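Local atomic coordinates of probable benzoylformate decarboxylase (Rhodococcus jostii, PDB entry 7ORX), a protein that belongs to the thiamine diphosphate-dependent enzyme family and binds thiamine diphosphate together with a sodium ion. Residues 373-386 with 396-410. Sequence-based numbering, arbitrary orientation.
Sequences AIYVNESTSTSDAF and GSYYFPASGGLGFGL. With TPP (thiamine diphosphate), chain I.
Parallel pairing of Y375 with Y398 and of V376 with Y399 sets strands 374-378 and 398-399 side by side. Three backbone hydrogen bonds hold them: Y375 N donates to S397 O (2.7 Å), Y399 N to Y375 O, and N377 N to Y399 O. With helix 383-389 between them in sequence, the strands form a beta-alpha-beta unit in the C-terminal TPP-binding domain, where 398-399 is the outermost strand of the parallel sheet within the chain, and strand 425-430 takes the other side of 374-378.

One sheet face carries Y398, its CG anti to the backbone N (chi1 -176°). From there the Y398 ring lies against F386 of helix 383-389: Y398 CE1 sits over one face of the F386 ring, toward its rim, with the ring planes 52° apart in an oblique pair. N377 CB rests against Y398 OH. On the other face V376 CG1 reaches the F408 ring, and I374 CG2 meets the Y399 ring at its edge. N377 OD1 accepts from S379 N in an Asx turn and also lies at the edge of the F400 ring, in its plane.

Beyond the paired strands, the extended E378 side chain spans to the backbone of 407-409. Its OE1 receives F408 N (2.8 Å) on the syn lone pair and, weakly, G409 N; OE2 takes a weak bond from G407 N. Three backbone N-H groups, two of them weakly, thus hold the carboxylate and fix its rotation. L406 CD2 packs on E378 CG at 3.6 Å, while L406 N donates to TPP N3'. The amino group N4' of TPP donates in turn to G404 O (2.6 Å). At the diphosphate end, S381 grips TPP O1B through both its backbone N and OG.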
loop_
_atom_site.group_PDB
_atom_site.type_symbol
_atom_site.label_atom_id
_atom_site.label_comp_id
_atom_site.label_asym_id
_atom_site.label_seq_id
_atom_site.Cartn_x
_atom_site.Cartn_y
_atom_site.Cartn_z
ATOM N N ALA C 373 -30.319 19.384 24.808
ATOM C CA ALA C 373 -29.468 19.871 23.702
ATOM C C ALA C 373 -28.444 18.787 23.378
ATOM O O ALA C 373 -28.123 18.020 24.272
ATOM C CB ALA C 373 -28.802 21.159 24.065
ATOM N N ILE C 374 -27.954 18.771 22.149
ATOM C CA ILE C 374 -26.749 18.033 21.685
ATOM C C ILE C 374 -25.607 19.031 21.504
ATOM O O ILE C 374 -25.805 19.968 20.730
ATOM C CB ILE C 374 -27.056 17.356 20.334
ATOM C CG1 ILE C 374 -28.189 16.339 20.470
ATOM C CG2 ILE C 374 -25.805 16.743 19.736
ATOM C CD1 ILE C 374 -28.615 15.725 19.195
ATOM N N TYR C 375 -24.447 18.843 22.136
ATOM C CA TYR C 375 -23.319 19.788 21.966
ATOM C C TYR C 375 -22.279 19.177 21.045
ATOM O O TYR C 375 -21.735 18.156 21.402
ATOM C CB TYR C 375 -22.721 20.203 23.315
ATOM C CG TYR C 375 -23.718 20.892 24.211
ATOM C CD1 TYR C 375 -24.003 22.240 24.096
ATOM C CD2 TYR C 375 -24.442 20.173 25.134
ATOM C CE1 TYR C 375 -24.942 22.856 24.920
ATOM C CE2 TYR C 375 -25.390 20.760 25.945
ATOM C CZ TYR C 375 -25.639 22.108 25.857
ATOM O OH TYR C 375 -26.584 22.648 26.689
ATOM N N VAL C 376 -21.987 19.820 19.926
ATOM C CA VAL C 376 -20.816 19.444 19.095
ATOM C C VAL C 376 -19.686 20.427 19.409
ATOM O O VAL C 376 -19.751 21.583 18.977
ATOM C CB VAL C 376 -21.167 19.411 17.605
ATOM C CG1 VAL C 376 -19.961 19.144 16.731
ATOM C CG2 VAL C 376 -22.252 18.391 17.304
ATOM N N ASN C 377 -18.686 19.953 20.142
ATOM C CA ASN C 377 -17.544 20.704 20.711
ATOM C C ASN C 377 -16.319 20.576 19.814
ATOM O O ASN C 377 -15.950 19.476 19.502
ATOM C CB ASN C 377 -17.194 20.124 22.075
ATOM C CG ASN C 377 -16.292 21.030 22.862
ATOM O OD1 ASN C 377 -15.320 21.540 22.326
ATOM N ND2 ASN C 377 -16.628 21.284 24.112
ATOM N N GLU C 378 -15.685 21.670 19.436
ATOM C CA GLU C 378 -14.358 21.645 18.781
ATOM C C GLU C 378 -13.619 22.886 19.262
ATOM O O GLU C 378 -13.348 23.779 18.466
ATOM C CB GLU C 378 -14.522 21.564 17.269
ATOM C CG GLU C 378 -13.217 21.249 16.544
ATOM C CD GLU C 378 -13.374 21.023 15.037
ATOM O OE1 GLU C 378 -13.263 19.814 14.599
ATOM O OE2 GLU C 378 -13.681 22.025 14.296
ATOM N N SER C 379 -13.425 22.960 20.569
ATOM C CA SER C 379 -12.854 24.123 21.305
ATOM C C SER C 379 -11.776 23.541 22.206
ATOM O O SER C 379 -12.132 22.998 23.292
ATOM C CB SER C 379 -13.892 24.870 22.095
ATOM O OG SER C 379 -13.316 25.978 22.777
ATOM N N THR C 380 -10.539 23.566 21.726
ATOM C CA THR C 380 -9.495 22.632 22.193
ATOM C C THR C 380 -9.015 23.046 23.586
ATOM O O THR C 380 -8.825 22.132 24.407
ATOM C CB THR C 380 -8.477 22.428 21.065
ATOM O OG1 THR C 380 -8.225 23.683 20.466
ATOM C CG2 THR C 380 -9.005 21.517 19.971
ATOM N N SER C 381 -8.968 24.349 23.914
ATOM C CA SER C 381 -8.360 24.850 25.184
ATOM C C SER C 381 -9.372 24.965 26.329
ATOM O O SER C 381 -8.922 25.249 27.429
ATOM C CB SER C 381 -7.647 26.165 24.976
ATOM O OG SER C 381 -8.572 27.232 24.911
ATOM N N THR C 382 -10.654 24.679 26.112
ATOM C CA THR C 382 -11.777 24.966 27.044
ATOM C C THR C 382 -12.341 23.689 27.678
ATOM O O THR C 382 -13.487 23.717 28.149
ATOM C CB THR C 382 -12.915 25.633 26.273
ATOM O OG1 THR C 382 -13.450 24.693 25.347
ATOM C CG2 THR C 382 -12.471 26.848 25.499
ATOM N N SER C 383 -11.602 22.585 27.680
ATOM C CA SER C 383 -12.157 21.273 28.087
ATOM C C SER C 383 -12.525 21.249 29.584
ATOM O O SER C 383 -13.646 20.913 29.916
ATOM C CB SER C 383 -11.226 20.191 27.714
ATOM O OG SER C 383 -12.023 19.194 27.128
ATOM N N ASP C 384 -11.592 21.558 30.473
ATOM C CA ASP C 384 -11.798 21.599 31.952
ATOM C C ASP C 384 -13.034 22.460 32.280
ATOM O O ASP C 384 -13.861 22.029 33.125
ATOM C CB ASP C 384 -10.531 22.100 32.652
ATOM C CG ASP C 384 -9.461 21.032 32.847
ATOM O OD1 ASP C 384 -9.678 19.884 32.400
ATOM O OD2 ASP C 384 -8.404 21.346 33.465
ATOM N N ALA C 385 -13.178 23.612 31.620
ATOM C CA ALA C 385 -14.337 24.525 31.752
ATOM C C ALA C 385 -15.633 23.806 31.358
ATOM O O ALA C 385 -16.594 23.844 32.115
ATOM C CB ALA C 385 -14.109 25.740 30.895
ATOM N N PHE C 386 -15.677 23.176 30.198
ATOM C CA PHE C 386 -16.897 22.485 29.713
ATOM C C PHE C 386 -17.381 21.479 30.778
ATOM O O PHE C 386 -18.545 21.476 31.161
ATOM C CB PHE C 386 -16.591 21.841 28.352
ATOM C CG PHE C 386 -17.784 21.192 27.731
ATOM C CD1 PHE C 386 -18.172 19.934 28.092
ATOM C CD2 PHE C 386 -18.579 21.902 26.868
ATOM C CE1 PHE C 386 -19.326 19.370 27.582
ATOM C CE2 PHE C 386 -19.743 21.357 26.360
ATOM C CZ PHE C 386 -20.110 20.082 26.724
ATOM N N GLY C 396 -26.306 10.739 23.555
ATOM C CA GLY C 396 -25.990 11.519 22.353
ATOM C C GLY C 396 -25.991 13.018 22.613
ATOM O O GLY C 396 -26.359 13.735 21.685
ATOM N N SER C 397 -25.486 13.461 23.768
ATOM C CA SER C 397 -25.482 14.883 24.173
ATOM C C SER C 397 -24.159 15.599 23.884
ATOM O O SER C 397 -24.177 16.843 23.945
ATOM C CB SER C 397 -25.833 15.015 25.606
ATOM O OG SER C 397 -27.168 14.592 25.810
ATOM N N TYR C 398 -23.082 14.886 23.558
ATOM C CA TYR C 398 -21.726 15.447 23.330
ATOM C C TYR C 398 -21.024 14.681 22.196
ATOM O O TYR C 398 -20.989 13.454 22.236
ATOM C CB TYR C 398 -20.904 15.363 24.618
ATOM C CG TYR C 398 -19.535 15.993 24.550
ATOM C CD1 TYR C 398 -19.375 17.340 24.770
ATOM C CD2 TYR C 398 -18.396 15.264 24.261
ATOM C CE1 TYR C 398 -18.140 17.946 24.704
ATOM C CE2 TYR C 398 -17.140 15.859 24.182
ATOM C CZ TYR C 398 -17.021 17.208 24.415
ATOM O OH TYR C 398 -15.818 17.847 24.340
ATOM N N TYR C 399 -20.478 15.420 21.239
ATOM C CA TYR C 399 -19.560 14.928 20.188
ATOM C C TYR C 399 -18.364 15.889 20.125
ATOM O O TYR C 399 -18.537 17.067 20.149
ATOM C CB TYR C 399 -20.269 14.791 18.835
ATOM C CG TYR C 399 -21.469 13.902 18.924
ATOM C CD1 TYR C 399 -21.348 12.543 18.902
ATOM C CD2 TYR C 399 -22.727 14.417 19.115
ATOM C CE1 TYR C 399 -22.442 11.699 19.024
ATOM C CE2 TYR C 399 -23.837 13.600 19.258
ATOM C CZ TYR C 399 -23.691 12.237 19.196
ATOM O OH TYR C 399 -24.805 11.504 19.336
ATOM N N PHE C 400 -17.162 15.330 20.039
ATOM C CA PHE C 400 -15.871 16.033 19.869
ATOM C C PHE C 400 -15.061 15.189 18.879
ATOM O O PHE C 400 -15.120 13.977 18.907
ATOM C CB PHE C 400 -15.223 16.210 21.252
ATOM C CG PHE C 400 -13.866 16.852 21.234
ATOM C CD1 PHE C 400 -12.759 16.176 20.797
ATOM C CD2 PHE C 400 -13.695 18.168 21.620
ATOM C CE1 PHE C 400 -11.512 16.786 20.761
ATOM C CE2 PHE C 400 -12.454 18.788 21.567
ATOM C CZ PHE C 400 -11.364 18.100 21.112
ATOM N N PRO C 401 -14.250 15.793 17.996
ATOM C CA PRO C 401 -13.527 15.032 16.988
ATOM C C PRO C 401 -12.654 13.944 17.619
ATOM O O PRO C 401 -11.791 14.281 18.411
ATOM C CB PRO C 401 -12.652 16.085 16.270
ATOM C CG PRO C 401 -12.661 17.284 17.173
ATOM C CD PRO C 401 -13.988 17.232 17.884
ATOM N N ALA C 402 -12.840 12.696 17.198
ATOM C CA ALA C 402 -12.255 11.517 17.878
ATOM C C ALA C 402 -10.771 11.362 17.557
ATOM O O ALA C 402 -10.143 10.601 18.261
ATOM C CB ALA C 402 -13.050 10.264 17.575
ATOM N N SER C 403 -10.216 12.048 16.572
ATOM C CA SER C 403 -8.742 12.071 16.377
ATOM C C SER C 403 -8.235 13.516 16.397
ATOM O O SER C 403 -7.152 13.778 15.896
ATOM C CB SER C 403 -8.327 11.360 15.119
ATOM O OG SER C 403 -8.410 12.247 14.007
ATOM N N GLY C 404 -8.995 14.425 16.992
ATOM C CA GLY C 404 -8.652 15.860 17.066
ATOM C C GLY C 404 -8.324 16.440 15.703
ATOM O O GLY C 404 -7.653 17.464 15.650
ATOM N N GLY C 405 -8.778 15.790 14.633
ATOM C CA GLY C 405 -8.788 16.366 13.279
ATOM C C GLY C 405 -9.717 17.556 13.239
ATOM O O GLY C 405 -10.937 17.347 13.390
ATOM N N LEU C 406 -9.179 18.768 13.127
ATOM C CA LEU C 406 -10.054 19.975 13.170
ATOM C C LEU C 406 -10.776 20.090 11.832
ATOM O O LEU C 406 -10.282 19.542 10.839
ATOM C CB LEU C 406 -9.273 21.237 13.529
ATOM C CG LEU C 406 -8.688 21.258 14.942
ATOM C CD1 LEU C 406 -8.149 22.647 15.253
ATOM C CD2 LEU C 406 -9.716 20.815 15.987
ATOM N N GLY C 407 -11.941 20.718 11.852
ATOM C CA GLY C 407 -12.867 20.794 10.709
ATOM C C GLY C 407 -13.959 19.757 10.811
ATOM O O GLY C 407 -14.674 19.569 9.818
ATOM N N PHE C 408 -14.070 19.122 11.971
ATOM C CA PHE C 408 -15.196 18.239 12.324
ATOM C C PHE C 408 -16.372 19.055 12.852
ATOM O O PHE C 408 -17.471 18.829 12.410
ATOM C CB PHE C 408 -14.733 17.203 13.335
ATOM C CG PHE C 408 -15.831 16.429 14.008
ATOM C CD1 PHE C 408 -16.304 15.269 13.445
ATOM C CD2 PHE C 408 -16.354 16.835 15.229
ATOM C CE1 PHE C 408 -17.287 14.529 14.075
ATOM C CE2 PHE C 408 -17.333 16.091 15.861
ATOM C CZ PHE C 408 -17.816 14.952 15.262
ATOM N N GLY C 409 -16.151 19.980 13.779
ATOM C CA GLY C 409 -17.228 20.583 14.594
ATOM C C GLY C 409 -18.295 21.309 13.796
ATOM O O GLY C 409 -19.475 20.901 13.853
ATOM N N LEU C 410 -17.936 22.349 13.064
ATOM C CA LEU C 410 -18.968 23.137 12.352
ATOM C C LEU C 410 -19.808 22.211 11.490
ATOM O O LEU C 410 -21.026 22.181 11.634
ATOM C CB LEU C 410 -18.321 24.258 11.534
ATOM C CG LEU C 410 -19.108 25.553 11.646
ATOM C CD1 LEU C 410 -18.292 26.766 11.214
ATOM C CD2 LEU C 410 -20.389 25.426 10.857
HETATM N "N1'" TPP I . -4.717 20.980 11.975
HETATM C "C2'" TPP I . -5.712 20.093 12.107
HETATM C CM2 TPP I . -6.452 19.678 10.878
HETATM N "N3'" TPP I . -6.087 19.541 13.260
HETATM C "C4'" TPP I . -5.414 19.897 14.366
HETATM N "N4'" TPP I . -5.810 19.319 15.508
HETATM C "C5'" TPP I . -4.357 20.837 14.333
HETATM C "C6'" TPP I . -4.050 21.334 13.081
HETATM C "C7'" TPP I . -3.594 21.278 15.573
HETATM N N3 TPP I . -4.405 22.080 16.522
HETATM C C2 TPP I . -4.798 21.596 17.703
HETATM S S1 TPP I . -5.649 22.742 18.653
HETATM C C5 TPP I . -5.444 23.911 17.383
HETATM C C4 TPP I . -4.837 23.387 16.286
HETATM C CM4 TPP I . -4.596 24.104 14.990
HETATM C C6 TPP I . -5.868 25.340 17.581
HETATM C C7 TPP I . -7.321 25.580 17.298
HETATM O O7 TPP I . -7.875 26.189 18.480
HETATM P PA TPP I . -9.261 26.980 18.435
HETATM O O1A TPP I . -10.372 26.408 17.618
HETATM O O2A TPP I . -8.859 28.376 18.094
HETATM O O3A TPP I . -9.604 26.805 19.992
HETATM P PB TPP I . -8.743 27.273 21.293
HETATM O O1B TPP I . -9.541 26.905 22.534
HETATM O O2B TPP I . -7.401 26.577 21.221
HETATM O O3B TPP I . -8.615 28.771 21.118
HETATM O O HOH W 1 -15.097 22.837 12.473
#